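Local coordinates for uncharacterized protein (Magnetospirillum magneticum AMB-1, PDB 5MU5) that probably transfers sugars to flagellin as a glycosyltransferase of the Maf family, which is involved in bacterial flagella formation, at residues R31-Q36 / F156-L161; G132-I137 / R211-Y216. All blocks are in the same frame, centred on the assembly; numbering follows the deposited sequence.

Interaction 1 (R31-Q36 / F156-L161); sequences RVHRPQ and FLYHSL
His33 and Pro35 approach the ring of Tyr158 from one side but at different points. The imidazole of His33 turns an edge toward the root of the phenol, its CD2 lying 3.8 Å from Tyr158 CG and close to CB and CD1 as well. The two ring planes are inclined at 58°, with centroids 5.3 Å apart, so the pair is neither stacked nor a T-shaped arrangement. Pro35 instead meets the part of the phenol that carries CD2 and CE2: its CG is 3.6 Å from Tyr158 CE2. The carbonyl of His33 adds a van der Waals neighbour, O to Tyr158 CE1 being 3.7 Å. With CG of Tyr158 anti to the backbone N (chi1 178°), the phenol projects from its helix toward the extended residues His33 to Pro35. These residues follow helix 24-32, whereas Tyr158 belongs to helix 154-160, which comes directly after strand 146-150 in the four-stranded parallel sheet of the Maf N-terminal region; the contact thus joins the N-terminal helical segment to this Rossmann-like alpha/beta layer. The proline also reaches the next residue of the helix, with CG 4.0 Å from His159 CE1. Both imidazoles have polar partners beside the contact: His33 NE2 is hydrogen-bonded to Asp155 OD1, which helps fix the rotation of that ring, and His159 NE2 is hydrogen-bonded to Ser37 OG. Phe154 meets the His33 ring edge-to-face, while Leu30 packs against Tyr158. An alanine in place of Tyr158 would take away the ring on which His33 and Pro35 both rest, and would probably open a gap beneath the imidazole edge and the proline ring.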
ATOM      1  N   ARG A  31     -16.798 -13.878  27.833  1.00 38.78           N
ATOM      2  CA  ARG A  31     -17.918 -14.310  28.661  1.00 40.05           C
ATOM      3  C   ARG A  31     -17.977 -15.834  28.776  1.00 41.82           C
ATOM      4  O   ARG A  31     -18.242 -16.349  29.840  1.00 42.14           O
ATOM      5  CB  ARG A  31     -19.254 -13.788  28.085  1.00 40.04           C
ATOM      6  CG  ARG A  31     -20.435 -13.864  29.033  1.00 41.16           C
ATOM      7  CD  ARG A  31     -21.760 -13.396  28.405  1.00 43.07           C
ATOM      8  NE  ARG A  31     -22.138 -14.305  27.326  1.00 43.83           N
ATOM      9  CZ  ARG A  31     -22.897 -15.382  27.460  1.00 44.13           C
ATOM     10  NH1 ARG A  31     -23.474 -15.681  28.623  1.00 46.74           N
ATOM     11  NH2 ARG A  31     -23.108 -16.146  26.405  1.00 44.26           N
ATOM     12  N   VAL A  32     -17.733 -16.552  27.677  1.00 43.84           N
ATOM     13  CA  VAL A  32     -17.875 -18.019  27.672  1.00 46.99           C
ATOM     14  C   VAL A  32     -16.556 -18.779  27.800  1.00 46.64           C
ATOM     15  O   VAL A  32     -16.557 -19.993  27.773  1.00 48.24           O
ATOM     16  CB  VAL A  32     -18.624 -18.528  26.403  1.00 48.05           C
ATOM     17  CG1 VAL A  32     -20.039 -17.975  26.355  1.00 49.48           C
ATOM     18  CG2 VAL A  32     -17.875 -18.176  25.120  1.00 46.17           C
ATOM     19  N   HIS A  33     -15.434 -18.080  27.938  1.00 47.50           N
ATOM     20  CA  HIS A  33     -14.131 -18.745  27.962  1.00 48.50           C
ATOM     21  C   HIS A  33     -13.936 -19.510  29.267  1.00 51.99           C
ATOM     22  O   HIS A  33     -14.314 -19.032  30.331  1.00 52.34           O
ATOM     23  CB  HIS A  33     -13.007 -17.729  27.763  1.00 47.65           C
ATOM     24  CG  HIS A  33     -11.644 -18.335  27.713  1.00 48.90           C
ATOM     25  ND1 HIS A  33     -11.190 -19.065  26.631  1.00 50.36           N
ATOM     26  CD2 HIS A  33     -10.623 -18.306  28.604  1.00 49.44           C
ATOM     27  CE1 HIS A  33      -9.954 -19.474  26.869  1.00 50.09           C
ATOM     28  NE2 HIS A  33      -9.585 -19.023  28.058  1.00 50.39           N
ATOM     29  N   ARG A  34     -13.376 -20.715  29.156  1.00 56.40           N
ATOM     30  CA  ARG A  34     -13.021 -21.550  30.302  1.00 58.82           C
ATOM     31  C   ARG A  34     -11.500 -21.728  30.281  1.00 54.57           C
ATOM     32  O   ARG A  34     -10.988 -22.582  29.584  1.00 54.22           O
ATOM     33  CB  ARG A  34     -13.699 -22.924  30.206  1.00 62.99           C
ATOM     34  CG  ARG A  34     -15.225 -22.905  30.146  1.00 68.84           C
ATOM     35  CD  ARG A  34     -15.876 -22.370  31.420  1.00 73.43           C
ATOM     36  NE  ARG A  34     -15.376 -23.018  32.642  1.00 81.48           N
ATOM     37  CZ  ARG A  34     -15.705 -24.245  33.064  1.00 85.13           C
ATOM     38  NH1 ARG A  34     -16.537 -25.017  32.371  1.00 84.75           N
ATOM     39  NH2 ARG A  34     -15.178 -24.718  34.190  1.00 87.68           N
ATOM     40  N   PRO A  35     -10.768 -20.936  31.056  1.00 53.57           N
ATOM     41  CA  PRO A  35      -9.309 -21.043  30.942  1.00 54.83           C
ATOM     42  C   PRO A  35      -8.744 -22.385  31.410  1.00 58.66           C
ATOM     43  O   PRO A  35      -9.328 -23.034  32.274  1.00 59.76           O
ATOM     44  CB  PRO A  35      -8.810 -19.929  31.862  1.00 53.39           C
ATOM     45  CG  PRO A  35      -9.872 -19.809  32.897  1.00 54.37           C
ATOM     46  CD  PRO A  35     -11.179 -20.147  32.228  1.00 54.41           C
ATOM     47  N   GLN A  36      -7.629 -22.797  30.821  1.00 61.07           N
ATOM     48  CA  GLN A  36      -6.906 -23.978  31.278  1.00 64.50           C
ATOM     49  C   GLN A  36      -5.970 -23.599  32.421  1.00 62.31           C
ATOM     50  O   GLN A  36      -5.640 -24.428  33.256  1.00 68.91           O
ATOM     51  CB  GLN A  36      -6.066 -24.569  30.156  1.00 70.37           C
ATOM     52  CG  GLN A  36      -6.859 -25.189  29.021  1.00 78.01           C
ATOM     53  CD  GLN A  36      -5.979 -25.499  27.817  1.00 86.59           C
ATOM     54  OE1 GLN A  36      -5.020 -24.771  27.522  1.00 88.54           O
ATOM     55  NE2 GLN A  36      -6.310 -26.574  27.106  1.00 91.40           N
ATOM     56  N   PHE A 156      -4.443 -15.191  29.347  1.00 40.64           N
ATOM     57  CA  PHE A 156      -3.899 -14.002  29.984  1.00 40.90           C
ATOM     58  C   PHE A 156      -4.860 -12.820  29.890  1.00 40.37           C
ATOM     59  O   PHE A 156      -5.043 -12.088  30.855  1.00 39.61           O
ATOM     60  CB  PHE A 156      -2.528 -13.624  29.404  1.00 40.69           C
ATOM     61  CG  PHE A 156      -1.447 -14.665  29.630  1.00 43.35           C
ATOM     62  CD1 PHE A 156      -1.612 -15.708  30.548  1.00 44.21           C
ATOM     63  CD2 PHE A 156      -0.222 -14.562  28.960  1.00 43.33           C
ATOM     64  CE1 PHE A 156      -0.603 -16.637  30.750  1.00 46.48           C
ATOM     65  CE2 PHE A 156       0.788 -15.496  29.162  1.00 44.03           C
ATOM     66  CZ  PHE A 156       0.597 -16.531  30.056  1.00 45.13           C
ATOM     67  N   LEU A 157      -5.475 -12.635  28.735  1.00 39.26           N
ATOM     68  CA  LEU A 157      -6.463 -11.570  28.600  1.00 40.96           C
ATOM     69  C   LEU A 157      -7.627 -11.846  29.553  1.00 39.75           C
ATOM     70  O   LEU A 157      -8.091 -10.951  30.252  1.00 40.50           O
ATOM     71  CB  LEU A 157      -6.984 -11.476  27.164  1.00 39.26           C
ATOM     72  CG  LEU A 157      -8.078 -10.427  26.966  1.00 39.95           C
ATOM     73  CD1 LEU A 157      -7.533  -9.013  27.182  1.00 40.39           C
ATOM     74  CD2 LEU A 157      -8.693 -10.567  25.580  1.00 38.59           C
ATOM     75  N   TYR A 158      -8.074 -13.096  29.575  1.00 39.75           N
ATOM     76  CA  TYR A 158      -9.181 -13.499  30.422  1.00 41.92           C
ATOM     77  C   TYR A 158      -8.887 -13.230  31.887  1.00 42.17           C
ATOM     78  O   TYR A 158      -9.704 -12.646  32.566  1.00 43.41           O
ATOM     79  CB  TYR A 158      -9.512 -14.977  30.200  1.00 43.73           C
ATOM     80  CG  TYR A 158     -10.616 -15.483  31.085  1.00 44.42           C
ATOM     81  CD1 TYR A 158     -11.947 -15.313  30.727  1.00 44.43           C
ATOM     82  CD2 TYR A 158     -10.334 -16.126  32.288  1.00 47.31           C
ATOM     83  CE1 TYR A 158     -12.960 -15.766  31.542  1.00 46.13           C
ATOM     84  CE2 TYR A 158     -11.347 -16.575  33.119  1.00 46.46           C
ATOM     85  CZ  TYR A 158     -12.661 -16.406  32.722  1.00 47.94           C
ATOM     86  OH  TYR A 158     -13.694 -16.850  33.512  1.00 50.21           O
ATOM     87  N   HIS A 159      -7.708 -13.635  32.368  1.00 43.48           N
ATOM     88  CA  HIS A 159      -7.315 -13.375  33.759  1.00 42.30           C
ATOM     89  C   HIS A 159      -7.067 -11.908  34.022  1.00 40.73           C
ATOM     90  O   HIS A 159      -7.207 -11.481  35.156  1.00 39.78           O
ATOM     91  CB  HIS A 159      -6.035 -14.118  34.137  1.00 44.40           C
ATOM     92  CG  HIS A 159      -6.178 -15.595  34.151  1.00 46.82           C
ATOM     93  ND1 HIS A 159      -7.184 -16.230  34.841  1.00 52.11           N
ATOM     94  CD2 HIS A 159      -5.434 -16.572  33.580  1.00 49.43           C
ATOM     95  CE1 HIS A 159      -7.061 -17.538  34.691  1.00 52.19           C
ATOM     96  NE2 HIS A 159      -6.002 -17.773  33.937  1.00 51.40           N
ATOM     97  N   SER A 160      -6.658 -11.153  32.990  1.00 39.45           N
ATOM     98  CA  SER A 160      -6.393  -9.703  33.116  1.00 40.25           C
ATOM     99  C   SER A 160      -7.647  -8.913  33.528  1.00 43.18           C
ATOM    100  O   SER A 160      -7.547  -7.747  33.970  1.00 43.12           O
ATOM    101  CB  SER A 160      -5.843  -9.107  31.815  1.00 39.03           C
ATOM    102  OG  SER A 160      -6.896  -8.863  30.893  1.00 40.36           O
ATOM    103  N   LEU A 161      -8.819  -9.541  33.361  1.00 43.39           N
ATOM    104  CA  LEU A 161     -10.073  -8.962  33.838  1.00 45.48           C
ATOM    105  C   LEU A 161     -10.045  -8.757  35.349  1.00 45.39           C
ATOM    106  O   LEU A 161     -10.749  -7.899  35.863  1.00 45.52           O
ATOM    107  CB  LEU A 161     -11.272  -9.841  33.485  1.00 45.67           C
ATOM    108  CG  LEU A 161     -11.571 -10.058  32.010  1.00 46.67           C
ATOM    109  CD1 LEU A 161     -12.920 -10.740  31.883  1.00 48.87           C
ATOM    110  CD2 LEU A 161     -11.545  -8.776  31.201  1.00 45.75           C
TER

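Interaction 2 (G132-I137 / R211-Y216); sequences GYQLPI and RLFVAY
Phe213 and Ala215 meet Gln134 where the edge strand 211-214 of a four-stranded parallel sheet passes the beginning of helix 134-142. The strand order 3-2-1-4 is Rossmann-like, and this helix is the connection in the beta-alpha-beta crossover from strand 123-127 to strand 146-150, entered through a glycine-rich turn that includes Gly132, whose positive phi favours glycine. Along the strand, Arg211 comes first; it takes no direct part in the packing, but its NH1 forms a salt bridge with Asp142 at the other end of the helix. Leu212 lies against helix 219-235. Phe213, with CG anti to its backbone N (chi1 -164°), carries its ring up to the aliphatic part of Gln134: CE2 is 3.6 Å from Gln134 CB and 3.7 Å from Gln134 CG. The phenyl ring and the glutamine amide are nearly parallel, their planes 18° apart. Val214 turns away from Gln134 and packs on helix 219-235 like Leu212. Ala215, just past the strand, points its methyl at the amide, CB lying 4.0 Å from Gln134 CD. A chain bent at chi2 (-79°) folds the glutamine so that its hydrocarbon part faces Phe213 while its amide lies by Ala215. That amide is buried: NE2 donates to Leu129 O in the preceding turn, which helps set its rotation, whereas OE1 has no polar partner in the model. Ala215 CB comes to 3.4 Å from Gln134 NE2.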
ATOM      1  N   GLY A 132      -1.077  -7.533  32.667  1.00 41.48           N
ATOM      2  CA  GLY A 132      -1.206  -6.109  32.394  1.00 40.93           C
ATOM      3  C   GLY A 132      -0.686  -5.157  33.439  1.00 43.11           C
ATOM      4  O   GLY A 132      -1.010  -3.976  33.408  1.00 43.86           O
ATOM      5  N   TYR A 133       0.132  -5.647  34.361  1.00 45.84           N
ATOM      6  CA  TYR A 133       0.753  -4.786  35.374  1.00 47.44           C
ATOM      7  C   TYR A 133       1.532  -3.595  34.750  1.00 49.49           C
ATOM      8  O   TYR A 133       1.591  -2.517  35.327  1.00 55.38           O
ATOM      9  CB  TYR A 133       1.689  -5.610  36.261  1.00 47.74           C
ATOM     10  CG  TYR A 133       1.001  -6.658  37.117  1.00 48.39           C
ATOM     11  CD1 TYR A 133      -0.067  -6.311  37.938  1.00 50.25           C
ATOM     12  CD2 TYR A 133       1.442  -7.979  37.136  1.00 47.91           C
ATOM     13  CE1 TYR A 133      -0.694  -7.245  38.739  1.00 52.39           C
ATOM     14  CE2 TYR A 133       0.828  -8.925  37.940  1.00 51.12           C
ATOM     15  CZ  TYR A 133      -0.249  -8.547  38.739  1.00 53.15           C
ATOM     16  OH  TYR A 133      -0.894  -9.453  39.551  1.00 56.46           O
ATOM     17  N   GLN A 134       2.113  -3.783  33.571  1.00 47.55           N
ATOM     18  CA  GLN A 134       2.835  -2.697  32.897  1.00 47.18           C
ATOM     19  C   GLN A 134       1.954  -1.547  32.410  1.00 47.27           C
ATOM     20  O   GLN A 134       2.401  -0.404  32.389  1.00 48.57           O
ATOM     21  CB  GLN A 134       3.678  -3.234  31.710  1.00 47.55           C
ATOM     22  CG  GLN A 134       2.907  -3.829  30.521  1.00 47.69           C
ATOM     23  CD  GLN A 134       2.402  -5.255  30.750  1.00 47.90           C
ATOM     24  OE1 GLN A 134       2.587  -5.823  31.817  1.00 50.77           O
ATOM     25  NE2 GLN A 134       1.762  -5.827  29.745  1.00 50.20           N
ATOM     26  N   LEU A 135       0.705  -1.836  32.048  1.00 48.75           N
ATOM     27  CA  LEU A 135      -0.187  -0.841  31.394  1.00 48.81           C
ATOM     28  C   LEU A 135      -0.396   0.500  32.079  1.00 48.17           C
ATOM     29  O   LEU A 135      -0.194   1.528  31.459  1.00 50.87           O
ATOM     30  CB  LEU A 135      -1.559  -1.442  31.062  1.00 48.80           C
ATOM     31  CG  LEU A 135      -1.608  -2.387  29.876  1.00 48.50           C
ATOM     32  CD1 LEU A 135      -3.035  -2.887  29.707  1.00 51.52           C
ATOM     33  CD2 LEU A 135      -1.126  -1.724  28.596  1.00 48.93           C
ATOM     34  N   PRO A 136      -0.830   0.503  33.342  1.00 49.71           N
ATOM     35  CA  PRO A 136      -0.990   1.795  33.989  1.00 48.43           C
ATOM     36  C   PRO A 136       0.222   2.687  33.787  1.00 47.80           C
ATOM     37  O   PRO A 136       0.074   3.839  33.416  1.00 50.06           O
ATOM     38  CB  PRO A 136      -1.124   1.437  35.471  1.00 49.19           C
ATOM     39  CG  PRO A 136      -1.602   0.028  35.509  1.00 48.43           C
ATOM     40  CD  PRO A 136      -1.180  -0.627  34.230  1.00 49.66           C
ATOM     41  N   ILE A 137       1.412   2.143  34.008  1.00 48.97           N
ATOM     42  CA  ILE A 137       2.658   2.918  33.918  1.00 49.79           C
ATOM     43  C   ILE A 137       2.951   3.430  32.501  1.00 46.34           C
ATOM     44  O   ILE A 137       3.254   4.601  32.322  1.00 46.47           O
ATOM     45  CB  ILE A 137       3.869   2.100  34.434  1.00 52.30           C
ATOM     46  CG1 ILE A 137       3.683   1.760  35.917  1.00 53.70           C
ATOM     47  CG2 ILE A 137       5.172   2.881  34.240  1.00 53.25           C
ATOM     48  CD1 ILE A 137       4.600   0.668  36.438  1.00 55.32           C
ATOM     49  N   ARG A 211       6.159   3.652  21.340  1.00 42.17           N
ATOM     50  CA  ARG A 211       6.666   2.847  22.431  1.00 41.96           C
ATOM     51  C   ARG A 211       6.432   1.376  22.127  1.00 41.79           C
ATOM     52  O   ARG A 211       5.319   0.972  21.778  1.00 40.64           O
ATOM     53  CB  ARG A 211       5.940   3.221  23.732  1.00 43.79           C
ATOM     54  CG  ARG A 211       6.508   2.579  24.998  1.00 42.88           C
ATOM     55  CD  ARG A 211       7.818   3.207  25.424  1.00 43.35           C
ATOM     56  NE  ARG A 211       8.252   2.712  26.736  1.00 44.77           N
ATOM     57  CZ  ARG A 211       7.877   3.220  27.912  1.00 43.83           C
ATOM     58  NH1 ARG A 211       7.032   4.246  27.973  1.00 42.86           N
ATOM     59  NH2 ARG A 211       8.344   2.684  29.037  1.00 43.89           N
ATOM     60  N   LEU A 212       7.488   0.584  22.269  1.00 41.40           N
ATOM     61  CA  LEU A 212       7.428  -0.859  22.127  1.00 42.91           C
ATOM     62  C   LEU A 212       7.702  -1.485  23.495  1.00 44.88           C
ATOM     63  O   LEU A 212       8.559  -0.996  24.233  1.00 44.98           O
ATOM     64  CB  LEU A 212       8.493  -1.306  21.154  1.00 47.33           C
ATOM     65  CG  LEU A 212       8.423  -0.640  19.782  1.00 48.53           C
ATOM     66  CD1 LEU A 212       9.641  -1.027  18.972  1.00 50.72           C
ATOM     67  CD2 LEU A 212       7.144  -1.052  19.080  1.00 45.72           C
ATOM     68  N   PHE A 213       6.961  -2.541  23.843  1.00 43.29           N
ATOM     69  CA  PHE A 213       7.119  -3.190  25.139  1.00 42.69           C
ATOM     70  C   PHE A 213       6.733  -4.664  25.076  1.00 41.82           C
ATOM     71  O   PHE A 213       5.660  -5.014  24.600  1.00 43.19           O
ATOM     72  CB  PHE A 213       6.278  -2.479  26.195  1.00 44.08           C
ATOM     73  CG  PHE A 213       6.668  -2.822  27.590  1.00 42.97           C
ATOM     74  CD1 PHE A 213       7.667  -2.099  28.238  1.00 43.04           C
ATOM     75  CD2 PHE A 213       6.057  -3.883  28.262  1.00 41.53           C
ATOM     76  CE1 PHE A 213       8.058  -2.437  29.530  1.00 44.14           C
ATOM     77  CE2 PHE A 213       6.440  -4.217  29.555  1.00 42.47           C
ATOM     78  CZ  PHE A 213       7.443  -3.500  30.191  1.00 43.11           C
ATOM     79  N   VAL A 214       7.621  -5.517  25.576  1.00 40.61           N
ATOM     80  CA  VAL A 214       7.426  -6.942  25.575  1.00 40.64           C
ATOM     81  C   VAL A 214       7.041  -7.300  27.005  1.00 42.44           C
ATOM     82  O   VAL A 214       7.806  -7.065  27.927  1.00 44.48           O
ATOM     83  CB  VAL A 214       8.708  -7.666  25.102  1.00 43.46           C
ATOM     84  CG1 VAL A 214       8.612  -9.169  25.329  1.00 44.33           C
ATOM     85  CG2 VAL A 214       8.973  -7.367  23.625  1.00 43.18           C
ATOM     86  N   ALA A 215       5.843  -7.858  27.189  1.00 42.44           N
ATOM     87  CA  ALA A 215       5.309  -8.108  28.541  1.00 44.11           C
ATOM     88  C   ALA A 215       5.942  -9.272  29.293  1.00 42.76           C
ATOM     89  O   ALA A 215       5.998  -9.245  30.499  1.00 46.47           O
ATOM     90  CB  ALA A 215       3.793  -8.286  28.496  1.00 44.81           C
ATOM     91  N   TYR A 216       6.364 -10.303  28.586  1.00 41.78           N
ATOM     92  CA  TYR A 216       6.996 -11.453  29.196  1.00 41.39           C
ATOM     93  C   TYR A 216       7.904 -12.051  28.146  1.00 43.54           C
ATOM     94  O   TYR A 216       7.887 -11.611  26.980  1.00 42.02           O
ATOM     95  CB  TYR A 216       5.964 -12.462  29.699  1.00 42.26           C
ATOM     96  CG  TYR A 216       4.909 -12.869  28.683  1.00 41.93           C
ATOM     97  CD1 TYR A 216       5.130 -13.918  27.798  1.00 42.67           C
ATOM     98  CD2 TYR A 216       3.685 -12.226  28.631  1.00 40.66           C
ATOM     99  CE1 TYR A 216       4.169 -14.306  26.879  1.00 41.10           C
ATOM    100  CE2 TYR A 216       2.722 -12.595  27.708  1.00 41.25           C
ATOM    101  CZ  TYR A 216       2.968 -13.642  26.839  1.00 41.60           C
ATOM    102  OH  TYR A 216       2.017 -14.022  25.937  1.00 39.49           O
TER

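How the interactions relate
Both contacts belong to the Maf N-terminal region, but interaction 2 is buried between the parallel sheet and a helix packed on it, whereas interaction 1 is partly open and nearer the periphery. The two hold different elements: interaction 1 brings an N-terminal loop onto the helix after strand 146-150, and interaction 2 sets the helix before that strand against edge strand 211-214. Rings dominate the outer contact, with its histidines bonded to polar neighbours; the inner one packs a bent glutamine, its methylenes and its amide, against apolar groups. They touch through Phe156 and Tyr216, whose rings meet edge-to-face, Phe156 CE2 lying 3.7 Å from Tyr216 CZ.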